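Local coordinates for protein serine proteinase inhibitor 1 (Myxoma virus, PDB 6BJ5) that inhibits serine endopeptidases as a viral member of the serpin family and is important for the virulence of the virus, at residues A[83-91]-A[280-288]; A[250-260]-A[293-303]. All blocks are in the same frame, centred on the assembly; numbering follows the deposited sequence.

How the contacts relate
The two contacts alternate along the chain: 83-91 comes first, then 250-260, 280-288 and 293-303. Their centres lie 33 Å apart and their nearest atoms about 11 Å, so they do not touch. Contact 2 pairs two neighbouring strands in the large mixed sheet of the serpin fold, its centre about 9 Å from the centre of the chain. Contact 1 is peripheral: 83-91 runs from strand 73-81 of that same sheet into helix 88-98, and meets the loop between helix 260-265 and strand 293-302. Residues 259-292 link strand 243-258 to strand 293-302 and pass through contact 1 on the way, tying the outlying loop to another part of the sheet.

Contact 1. Residues A[83-91]-A[280-288]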
# COMPACT_ATOMS: atom_id res chain seq x y z
N SER A 83 -10.52 29.60 0.40
CA SER A 83 -10.55 30.53 1.53
C SER A 83 -9.22 30.57 2.28
O SER A 83 -8.91 31.57 2.93
CB SER A 83 -11.68 30.19 2.51
OG SER A 83 -11.83 28.81 2.73
N VAL A 84 -8.44 29.48 2.25
CA VAL A 84 -7.30 29.29 3.15
C VAL A 84 -6.07 30.07 2.69
O VAL A 84 -5.49 29.78 1.63
CB VAL A 84 -6.93 27.80 3.25
CG1 VAL A 84 -5.77 27.61 4.19
CG2 VAL A 84 -8.13 26.96 3.64
N PRO A 85 -5.59 31.03 3.47
CA PRO A 85 -4.33 31.69 3.12
C PRO A 85 -3.16 30.73 3.27
O PRO A 85 -3.04 30.02 4.26
CB PRO A 85 -4.24 32.85 4.12
CG PRO A 85 -5.04 32.37 5.29
CD PRO A 85 -6.16 31.56 4.72
N LEU A 86 -2.34 30.67 2.23
CA LEU A 86 -1.12 29.89 2.23
C LEU A 86 0.05 30.84 2.13
O LEU A 86 0.05 31.74 1.28
CB LEU A 86 -1.13 28.89 1.06
CG LEU A 86 -1.72 27.49 1.28
CD1 LEU A 86 -2.84 27.41 2.29
CD2 LEU A 86 -2.12 26.84 -0.04
N ARG A 87 1.04 30.67 3.02
CA ARG A 87 2.31 31.34 2.85
C ARG A 87 2.82 31.09 1.43
O ARG A 87 2.88 29.94 1.00
CB ARG A 87 3.37 30.86 3.84
CG ARG A 87 2.92 30.79 5.29
CD ARG A 87 4.10 30.86 6.28
NE ARG A 87 3.58 30.72 7.63
CZ ARG A 87 3.23 31.75 8.40
NH1 ARG A 87 2.73 31.53 9.61
NH2 ARG A 87 3.37 33.00 7.96
N PRO A 88 3.17 32.13 0.68
CA PRO A 88 3.70 31.90 -0.67
C PRO A 88 4.92 31.00 -0.71
O PRO A 88 5.12 30.29 -1.70
CB PRO A 88 3.99 33.32 -1.18
CG PRO A 88 4.08 34.16 0.07
CD PRO A 88 3.11 33.56 1.04
N GLU A 89 5.74 30.98 0.36
CA GLU A 89 6.92 30.12 0.37
C GLU A 89 6.55 28.65 0.49
O GLU A 89 7.34 27.80 0.09
CB GLU A 89 7.88 30.50 1.49
CG GLU A 89 8.08 32.00 1.68
CD GLU A 89 7.02 32.65 2.56
OE1 GLU A 89 7.37 33.55 3.35
OE2 GLU A 89 5.84 32.25 2.47
N PHE A 90 5.35 28.35 0.97
CA PHE A 90 4.94 26.96 1.02
C PHE A 90 4.58 26.48 -0.38
O PHE A 90 5.09 25.44 -0.83
CB PHE A 90 3.74 26.79 1.96
CG PHE A 90 3.07 25.46 1.84
CD1 PHE A 90 3.57 24.35 2.49
CD2 PHE A 90 1.95 25.32 1.04
CE1 PHE A 90 2.95 23.11 2.36
CE2 PHE A 90 1.32 24.08 0.90
CZ PHE A 90 1.82 22.98 1.56
N THR A 91 3.80 27.28 -1.11
CA THR A 91 3.40 26.86 -2.45
C THR A 91 4.59 26.88 -3.39
O THR A 91 4.62 26.11 -4.37
CB THR A 91 2.26 27.75 -2.95
OG1 THR A 91 2.62 29.13 -2.83
CG2 THR A 91 1.01 27.50 -2.12
N GLY A 280 1.84 25.65 10.56
CA GLY A 280 2.21 27.03 10.31
C GLY A 280 3.17 27.27 9.16
O GLY A 280 3.34 28.41 8.74
N GLN A 281 3.86 26.24 8.68
CA GLN A 281 4.67 26.43 7.48
C GLN A 281 3.80 26.55 6.23
O GLN A 281 4.22 27.16 5.23
CB GLN A 281 5.67 25.29 7.31
CG GLN A 281 6.56 25.14 8.49
CD GLN A 281 7.40 26.38 8.67
OE1 GLN A 281 7.13 27.21 9.53
NE2 GLN A 281 8.40 26.53 7.80
N ALA A 282 2.60 26.00 6.28
CA ALA A 282 1.69 26.12 5.16
C ALA A 282 0.84 27.36 5.30
O ALA A 282 0.61 28.09 4.34
CB ALA A 282 0.77 24.90 5.06
N SER A 283 0.33 27.57 6.50
CA SER A 283 -0.74 28.51 6.68
C SER A 283 -0.56 29.41 7.92
O SER A 283 -0.42 28.88 9.04
CB SER A 283 -2.03 27.72 6.76
OG SER A 283 -3.12 28.55 7.03
N PRO A 284 -0.54 30.72 7.76
CA PRO A 284 -0.73 31.60 8.92
C PRO A 284 -2.10 31.40 9.60
O PRO A 284 -2.27 31.90 10.71
CB PRO A 284 -0.55 33.01 8.33
CG PRO A 284 -0.72 32.87 6.83
CD PRO A 284 -0.66 31.41 6.46
N SER A 285 -3.06 30.72 8.95
CA SER A 285 -4.35 30.42 9.58
C SER A 285 -4.24 29.88 11.00
O SER A 285 -5.00 30.30 11.88
CB SER A 285 -5.15 29.43 8.72
OG SER A 285 -6.22 28.85 9.44
N ASN A 286 -3.34 28.92 11.24
CA ASN A 286 -3.33 28.17 12.50
C ASN A 286 -4.68 27.49 12.72
O ASN A 286 -5.13 27.31 13.86
CB ASN A 286 -3.01 29.07 13.72
CG ASN A 286 -1.71 29.85 13.56
OD1 ASN A 286 -0.86 29.49 12.75
ND2 ASN A 286 -1.53 30.90 14.37
N ASP A 287 -5.34 27.12 11.62
CA ASP A 287 -6.58 26.37 11.70
C ASP A 287 -6.63 25.23 10.67
O ASP A 287 -7.72 24.84 10.25
CB ASP A 287 -7.79 27.29 11.58
CG ASP A 287 -9.05 26.70 12.23
OD1 ASP A 287 -9.21 26.89 13.46
OD2 ASP A 287 -9.86 26.04 11.55
N LEU A 288 -5.48 24.66 10.35
CA LEU A 288 -5.45 23.52 9.45
C LEU A 288 -4.90 22.31 10.20
O LEU A 288 -3.77 22.34 10.69
CB LEU A 288 -4.59 23.83 8.22
CG LEU A 288 -5.03 25.01 7.36
CD1 LEU A 288 -4.04 25.25 6.23
CD2 LEU A 288 -6.43 24.79 6.82
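The side chains of Arg87 and Pro284 run past one another in opposite senses, the guanidinium group lying against the backbone of 280-284. The arginine is extended from CG to NE, and NE donates to Gly280 O at 2.6 Å. This bond is almost straight at the hydrogen (175°) and lies in the guanidinium plane; NH1 adds only a weak bond to the same oxygen. Pro284 lies over one face of the group, its CA 3.5 Å from NH1, a compact apolar surface against which the flat cation rests. Gly280 has no side chain to stand beside its carbonyl.

The backbone of Arg87 joins in, its N donating to Ala282 O at 2.9 Å. Because Arg87 is the N-cap residue of helix 88-98, this bond joins the start of the helix to the loop. Phe90 follows in the first turn; with CG anti to its backbone N (chi1 167°), the ring turns a face to Ala282, whose CB sits 3.8 Å from the ring centroid, a CH-pi contact suited to a small methyl. Ala50 touches both residues, and Leu78 of strand 73-81 also touches the ring. Farther along, Val84 CG1 meets Leu288 CD1 at 3.6 Å, two branched chains crossing at a slant.

Residues 280-282 have helical backbone angles but lack the regular helical bonds, and Arg87 supplies donors to two of their carbonyls. The positive charge on the guanidinium probably strengthens its hold on Gly280 O, while the Phe90-Ala282 and Val84-Leu288 contacts add apolar packing alongside the polar ones.

Contact 2. Residues A[250-260]-A[293-303]; sequences KFSVESVLDLR and VLQTSKIEADE
Leu259 N donates to Val293 O at 2.8 Å, among the shortest bonds between the two segments. Close by, the carboxylate of Asp258 reaches forward to accept from Arg260 N through OD1 at 3.1 Å, a capping bond at the turn into helix 260-265. Aspartate suits the place, being short enough to reach a backbone N two residues on. Leu294 CD2 lies against it, 3.6 Å from Asp258 CG.

Ahead of the turn, strands 251-258 and 293-302 run antiparallel at 171°. Phe251-Ala301, Val253-Ile299, Ser255-Ser297 and Leu257-Gln295 are hydrogen-bonded pairs, each with two backbone bonds. They belong to the central serpin sheet, where strand 305-314 lies between 293-302 and 142-153. This order is consistent with a reactive-centre loop inserted as an extra strand, as in cleaved serpins.

The side chains of these pairs all share one face. Phe251 CG stands between the backbone N and the carbonyl carbon (chi1 61°), which carries the ring over Ala301; Ala301 CB lies 3.7 Å from the centroid of the Phe251 ring, a CH-pi contact. Ile299 CG2 packs 4.0 Å from Phe251 CE1, and Phe18 of the second chain meets the same ring. Polar groups buried here have partners: Ser255 OG bonds Val34 N, Ser297 OG bonds Ser310 OG, and Gln295 NE2 bonds Thr312 OG1.

On the other face Val256 and Thr296 lie side by side, CG2 to CG2 at 3.6 Å. At the opposite end from the helix, Lys250 NZ makes a long salt bridge to Glu303 OE1, 3.7 Å; Glu303 OE2 is also hydrogen-bonded to Thr163 OG1.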
# COMPACT_ATOMS: atom_id res chain seq x y z
N LYS A 250 -4.88 -17.29 -8.08
CA LYS A 250 -5.29 -15.98 -8.55
C LYS A 250 -6.01 -15.26 -7.42
O LYS A 250 -6.70 -15.88 -6.60
CB LYS A 250 -6.24 -16.10 -9.75
CG LYS A 250 -5.63 -16.69 -10.95
CD LYS A 250 -6.67 -16.95 -12.01
CE LYS A 250 -7.18 -15.65 -12.55
NZ LYS A 250 -7.97 -15.87 -13.78
N PHE A 251 -5.83 -13.94 -7.36
CA PHE A 251 -6.60 -13.19 -6.38
C PHE A 251 -6.82 -11.75 -6.83
O PHE A 251 -6.01 -11.16 -7.56
CB PHE A 251 -5.96 -13.23 -4.99
CG PHE A 251 -4.58 -12.64 -4.91
CD1 PHE A 251 -4.40 -11.28 -4.69
CD2 PHE A 251 -3.46 -13.46 -5.03
CE1 PHE A 251 -3.11 -10.73 -4.60
CE2 PHE A 251 -2.18 -12.92 -4.94
CZ PHE A 251 -2.01 -11.54 -4.72
N SER A 252 -7.94 -11.21 -6.36
CA SER A 252 -8.35 -9.83 -6.62
C SER A 252 -8.92 -9.32 -5.31
O SER A 252 -9.87 -9.91 -4.78
CB SER A 252 -9.40 -9.78 -7.75
OG SER A 252 -9.80 -8.46 -8.04
N VAL A 253 -8.33 -8.27 -4.75
CA VAL A 253 -8.72 -7.77 -3.43
C VAL A 253 -8.77 -6.24 -3.46
O VAL A 253 -7.88 -5.59 -4.04
CB VAL A 253 -7.76 -8.26 -2.32
CG1 VAL A 253 -8.13 -7.64 -0.99
CG2 VAL A 253 -7.83 -9.75 -2.22
N GLU A 254 -9.81 -5.69 -2.86
CA GLU A 254 -9.93 -4.26 -2.65
C GLU A 254 -10.18 -4.01 -1.17
O GLU A 254 -11.00 -4.69 -0.54
CB GLU A 254 -11.06 -3.63 -3.49
CG GLU A 254 -11.12 -2.10 -3.37
CD GLU A 254 -12.24 -1.47 -4.19
OE1 GLU A 254 -12.01 -1.19 -5.39
OE2 GLU A 254 -13.34 -1.23 -3.64
N SER A 255 -9.47 -3.02 -0.63
CA SER A 255 -9.48 -2.71 0.79
C SER A 255 -9.62 -1.21 0.95
O SER A 255 -8.92 -0.45 0.28
CB SER A 255 -8.19 -3.20 1.47
OG SER A 255 -8.18 -4.61 1.61
N VAL A 256 -10.53 -0.79 1.83
CA VAL A 256 -10.72 0.62 2.17
C VAL A 256 -10.39 0.76 3.64
O VAL A 256 -11.17 0.32 4.50
CB VAL A 256 -12.14 1.09 1.88
CG1 VAL A 256 -12.31 2.50 2.40
CG2 VAL A 256 -12.40 1.01 0.38
N LEU A 257 -9.27 1.42 3.94
CA LEU A 257 -8.66 1.39 5.27
C LEU A 257 -8.67 2.78 5.87
O LEU A 257 -8.37 3.76 5.18
CB LEU A 257 -7.22 0.88 5.21
CG LEU A 257 -6.99 -0.48 4.54
CD1 LEU A 257 -5.52 -0.83 4.47
CD2 LEU A 257 -7.78 -1.56 5.26
N ASP A 258 -9.01 2.84 7.16
CA ASP A 258 -8.92 4.06 7.95
C ASP A 258 -7.67 3.97 8.81
O ASP A 258 -7.59 3.13 9.72
CB ASP A 258 -10.14 4.25 8.84
CG ASP A 258 -10.15 5.59 9.55
OD1 ASP A 258 -9.08 6.22 9.68
OD2 ASP A 258 -11.24 5.99 10.01
N LEU A 259 -6.71 4.85 8.55
CA LEU A 259 -5.40 4.73 9.17
C LEU A 259 -5.16 5.68 10.33
O LEU A 259 -4.05 5.69 10.87
CB LEU A 259 -4.32 4.94 8.10
CG LEU A 259 -4.51 4.14 6.82
CD1 LEU A 259 -3.45 4.60 5.84
CD2 LEU A 259 -4.31 2.65 7.11
N ARG A 260 -6.16 6.46 10.74
CA ARG A 260 -5.96 7.40 11.83
C ARG A 260 -5.54 6.68 13.09
O ARG A 260 -4.58 7.09 13.76
CB ARG A 260 -7.23 8.21 12.08
CG ARG A 260 -7.22 8.95 13.41
CD ARG A 260 -8.32 9.98 13.47
NE ARG A 260 -8.32 10.68 14.76
CZ ARG A 260 -8.76 11.92 14.94
NH1 ARG A 260 -9.21 12.62 13.91
NH2 ARG A 260 -8.73 12.46 16.15
N VAL A 293 -7.25 9.96 7.65
CA VAL A 293 -6.31 9.41 6.69
C VAL A 293 -6.92 8.12 6.18
O VAL A 293 -7.12 7.17 6.95
CB VAL A 293 -4.92 9.15 7.28
CG1 VAL A 293 -3.99 8.64 6.17
CG2 VAL A 293 -4.36 10.40 7.93
N LEU A 294 -7.26 8.10 4.89
CA LEU A 294 -7.91 6.96 4.27
C LEU A 294 -7.10 6.49 3.07
O LEU A 294 -6.56 7.31 2.30
CB LEU A 294 -9.33 7.30 3.84
CG LEU A 294 -10.22 7.77 4.98
CD1 LEU A 294 -11.64 8.03 4.48
CD2 LEU A 294 -10.21 6.76 6.13
N GLN A 295 -7.01 5.17 2.94
CA GLN A 295 -6.36 4.53 1.80
C GLN A 295 -7.29 3.48 1.20
O GLN A 295 -7.78 2.58 1.91
CB GLN A 295 -5.03 3.89 2.22
CG GLN A 295 -4.07 3.71 1.08
CD GLN A 295 -2.86 2.88 1.43
OE1 GLN A 295 -2.93 1.65 1.54
NE2 GLN A 295 -1.74 3.57 1.66
N THR A 296 -7.52 3.57 -0.09
CA THR A 296 -8.19 2.50 -0.81
C THR A 296 -7.19 1.90 -1.78
O THR A 296 -6.53 2.62 -2.55
CB THR A 296 -9.44 3.00 -1.53
OG1 THR A 296 -9.06 3.87 -2.58
CG2 THR A 296 -10.33 3.76 -0.59
N SER A 297 -7.04 0.59 -1.71
CA SER A 297 -6.07 -0.14 -2.51
C SER A 297 -6.78 -1.29 -3.21
O SER A 297 -7.81 -1.79 -2.75
CB SER A 297 -4.91 -0.68 -1.66
OG SER A 297 -4.24 0.36 -0.97
N LYS A 298 -6.23 -1.69 -4.35
CA LYS A 298 -6.74 -2.85 -5.05
C LYS A 298 -5.53 -3.54 -5.65
O LYS A 298 -4.63 -2.86 -6.16
CB LYS A 298 -7.78 -2.45 -6.11
CG LYS A 298 -8.54 -3.64 -6.72
CD LYS A 298 -9.37 -3.19 -7.90
CE LYS A 298 -10.03 -4.35 -8.63
NZ LYS A 298 -10.62 -3.86 -9.92
N ILE A 299 -5.47 -4.87 -5.50
CA ILE A 299 -4.39 -5.67 -6.08
C ILE A 299 -5.04 -6.83 -6.82
O ILE A 299 -6.02 -7.43 -6.34
CB ILE A 299 -3.38 -6.18 -5.01
CG1 ILE A 299 -2.74 -4.98 -4.29
CG2 ILE A 299 -2.23 -6.96 -5.66
CD1 ILE A 299 -1.87 -5.32 -3.13
N GLU A 300 -4.52 -7.13 -8.01
CA GLU A 300 -4.99 -8.25 -8.83
C GLU A 300 -3.80 -9.06 -9.34
O GLU A 300 -2.98 -8.55 -10.10
CB GLU A 300 -5.82 -7.75 -10.00
CG GLU A 300 -6.99 -8.65 -10.25
CD GLU A 300 -7.63 -8.40 -11.58
OE1 GLU A 300 -8.41 -9.26 -12.02
OE2 GLU A 300 -7.29 -7.36 -12.20
N ALA A 301 -3.73 -10.32 -8.94
CA ALA A 301 -2.68 -11.21 -9.40
C ALA A 301 -3.31 -12.38 -10.14
O ALA A 301 -4.28 -12.96 -9.64
CB ALA A 301 -1.85 -11.71 -8.22
N ASP A 302 -2.78 -12.69 -11.32
CA ASP A 302 -3.26 -13.80 -12.15
C ASP A 302 -2.07 -14.36 -12.95
O ASP A 302 -0.92 -14.02 -12.70
CB ASP A 302 -4.41 -13.36 -13.05
CG ASP A 302 -4.02 -12.24 -13.99
OD1 ASP A 302 -2.81 -11.98 -14.17
OD2 ASP A 302 -4.94 -11.63 -14.56
N GLU A 303 -2.37 -15.22 -13.93
CA GLU A 303 -1.31 -15.92 -14.67
C GLU A 303 -0.38 -14.93 -15.37
O GLU A 303 0.82 -15.18 -15.48
CB GLU A 303 -1.89 -16.90 -15.70
CG GLU A 303 -2.67 -18.07 -15.11
CD GLU A 303 -4.11 -17.72 -14.78
OE1 GLU A 303 -4.48 -16.53 -14.93
OE2 GLU A 303 -4.88 -18.62 -14.38